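Local coordinates for protein ATP-dependent RNA helicase HrpB (Escherichia coli, PDB 6EUD) that hydrolyses ATP to ADP and phosphate as a bacterial DEAH/RHA-family helicase and binds single-stranded RNA, at residues F301-G306 with P385-L390. Numbering follows the deposited sequence.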
loop_
_atom_site.group_PDB
_atom_site.type_symbol
_atom_site.label_atom_id
_atom_site.label_comp_id
_atom_site.label_asym_id
_atom_site.label_seq_id
_atom_site.Cartn_x
_atom_site.Cartn_y
_atom_site.Cartn_z
ATOM N N PHE A 301 -2.543 -5.205 -1.813
ATOM C CA PHE A 301 -1.103 -5.237 -1.975
ATOM C C PHE A 301 -0.436 -5.416 -0.624
ATOM O O PHE A 301 -0.771 -4.714 0.330
ATOM C CB PHE A 301 -0.606 -3.965 -2.653
ATOM C CG PHE A 301 0.887 -3.860 -2.723
ATOM C CD1 PHE A 301 1.616 -4.687 -3.570
ATOM C CD2 PHE A 301 1.568 -2.936 -1.955
ATOM C CE1 PHE A 301 2.996 -4.597 -3.646
ATOM C CE2 PHE A 301 2.956 -2.847 -2.029
ATOM C CZ PHE A 301 3.664 -3.676 -2.885
ATOM N N ASP A 302 0.500 -6.362 -0.562
ATOM C CA ASP A 302 1.322 -6.617 0.620
ATOM C C ASP A 302 2.757 -6.150 0.385
ATOM O O ASP A 302 3.523 -6.828 -0.293
ATOM C CB ASP A 302 1.296 -8.115 0.960
ATOM C CG ASP A 302 2.018 -8.452 2.267
ATOM O OD1 ASP A 302 2.669 -7.562 2.867
ATOM O OD2 ASP A 302 1.945 -9.635 2.684
ATOM N N PRO A 303 3.135 -4.999 0.958
ATOM C CA PRO A 303 4.474 -4.432 0.740
ATOM C C PRO A 303 5.604 -5.334 1.198
ATOM O O PRO A 303 6.706 -5.192 0.695
ATOM C CB PRO A 303 4.462 -3.146 1.574
ATOM C CG PRO A 303 3.397 -3.353 2.568
ATOM C CD PRO A 303 2.335 -4.166 1.862
ATOM N N ARG A 304 5.349 -6.243 2.131
ATOM C CA ARG A 304 6.422 -7.102 2.623
ATOM C C ARG A 304 6.695 -8.267 1.676
ATOM O O ARG A 304 7.802 -8.795 1.625
ATOM C CB ARG A 304 6.096 -7.605 4.030
ATOM C CG ARG A 304 6.167 -6.495 5.099
ATOM C CD ARG A 304 5.669 -6.965 6.467
ATOM N NE ARG A 304 4.404 -7.689 6.343
ATOM C CZ ARG A 304 3.233 -7.127 6.049
ATOM N NH1 ARG A 304 3.141 -5.815 5.858
ATOM N NH2 ARG A 304 2.145 -7.881 5.947
ATOM N N THR A 305 5.693 -8.659 0.907
ATOM C CA THR A 305 5.873 -9.745 -0.049
ATOM C C THR A 305 5.932 -9.250 -1.495
ATOM O O THR A 305 6.340 -9.983 -2.384
ATOM C CB THR A 305 4.739 -10.785 0.062
ATOM O OG1 THR A 305 3.488 -10.183 -0.292
ATOM C CG2 THR A 305 4.648 -11.335 1.477
ATOM N N GLY A 306 5.519 -8.007 -1.722
ATOM C CA GLY A 306 5.314 -7.501 -3.067
ATOM C C GLY A 306 4.197 -8.202 -3.813
ATOM O O GLY A 306 4.096 -8.063 -5.026
ATOM N N PRO A 385 -0.406 5.879 -0.499
ATOM C CA PRO A 385 0.192 5.584 0.814
ATOM C C PRO A 385 1.715 5.541 0.746
ATOM O O PRO A 385 2.268 4.931 -0.173
ATOM C CB PRO A 385 -0.358 4.199 1.162
ATOM C CG PRO A 385 -1.540 3.993 0.236
ATOM C CD PRO A 385 -1.224 4.765 -1.007
ATOM N N VAL A 386 2.372 6.167 1.718
ATOM C CA VAL A 386 3.828 6.267 1.769
ATOM C C VAL A 386 4.498 4.899 1.701
ATOM O O VAL A 386 5.424 4.697 0.919
ATOM C CB VAL A 386 4.278 6.996 3.056
ATOM C CG1 VAL A 386 5.797 7.191 3.079
ATOM C CG2 VAL A 386 3.571 8.331 3.163
ATOM N N VAL A 387 4.012 3.967 2.514
ATOM C CA VAL A 387 4.516 2.594 2.554
ATOM C C VAL A 387 4.534 1.899 1.192
ATOM O O VAL A 387 5.499 1.218 0.855
ATOM C CB VAL A 387 3.663 1.732 3.536
ATOM C CG1 VAL A 387 3.971 0.225 3.397
ATOM C CG2 VAL A 387 3.879 2.208 4.945
ATOM N N ASN A 388 3.463 2.049 0.421
ATOM C CA ASN A 388 3.383 1.397 -0.882
ATOM C C ASN A 388 4.192 2.136 -1.962
ATOM O O ASN A 388 4.661 1.516 -2.926
ATOM C CB ASN A 388 1.928 1.255 -1.300
ATOM C CG ASN A 388 1.168 0.281 -0.412
ATOM O OD1 ASN A 388 1.777 -0.509 0.309
ATOM N ND2 ASN A 388 -0.159 0.319 -0.473
ATOM N N LEU A 389 4.380 3.445 -1.779
ATOM C CA LEU A 389 5.216 4.218 -2.686
ATOM C C LEU A 389 6.664 3.822 -2.489
ATOM O O LEU A 389 7.412 3.674 -3.457
ATOM C CB LEU A 389 5.042 5.713 -2.454
ATOM C CG LEU A 389 3.712 6.303 -2.924
ATOM C CD1 LEU A 389 3.590 7.740 -2.454
ATOM C CD2 LEU A 389 3.591 6.228 -4.448
ATOM N N LEU A 390 7.051 3.651 -1.225
ATOM C CA LEU A 390 8.392 3.190 -0.879
ATOM C C LEU A 390 8.637 1.799 -1.428
ATOM O O LEU A 390 9.693 1.538 -1.984
ATOM C CB LEU A 390 8.602 3.190 0.638
ATOM C CG LEU A 390 9.297 4.415 1.229
ATOM C CD1 LEU A 390 10.727 4.525 0.694
ATOM C CD2 LEU A 390 8.516 5.714 0.975
#
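Phe301 and Pro303 pack against Val387 and Asn388 without a hydrogen bond, joining the turn of a beta-hairpin in the second RecA-like domain to the first turn of helix 386-398. The hairpin links strand 287-302 to the antiparallel strand 307-314. The Asn388 amide stands nearly perpendicular to the Phe301 ring (85° between planes), and its OD1 meets the ring edge in plane, 3.3 Å from Phe301 CD2, where the slightly positive ring hydrogens would suit a carbonyl oxygen. Phe301 brings this edge across because its CG is anti to the backbone N (chi1 174°). Pro303 N sits over one face of the same ring, offset toward its rim. The Pro303 ring also borders the amide, its CB 4.0 Å from Asn388 OD1. Were Asn388 cut back to an alanine, the edge of Phe301 would probably lose its polar neighbour, and a gap would be likely to open beside Pro303. Ala391, one turn further along the helix, touches both Phe301 and Pro303. Within the turn, Asp302 OD1 accepts from Arg304 N at 3.1 Å, forming an Asx turn, while Asp302 OD2 and Thr305 OG1 are hydrogen-bonded to Gln542, which ties the hairpin to strand 534-542. On the more exposed flank, the apolar contact is closed by Val387 CG1, 3.7 Å from Pro303 CG.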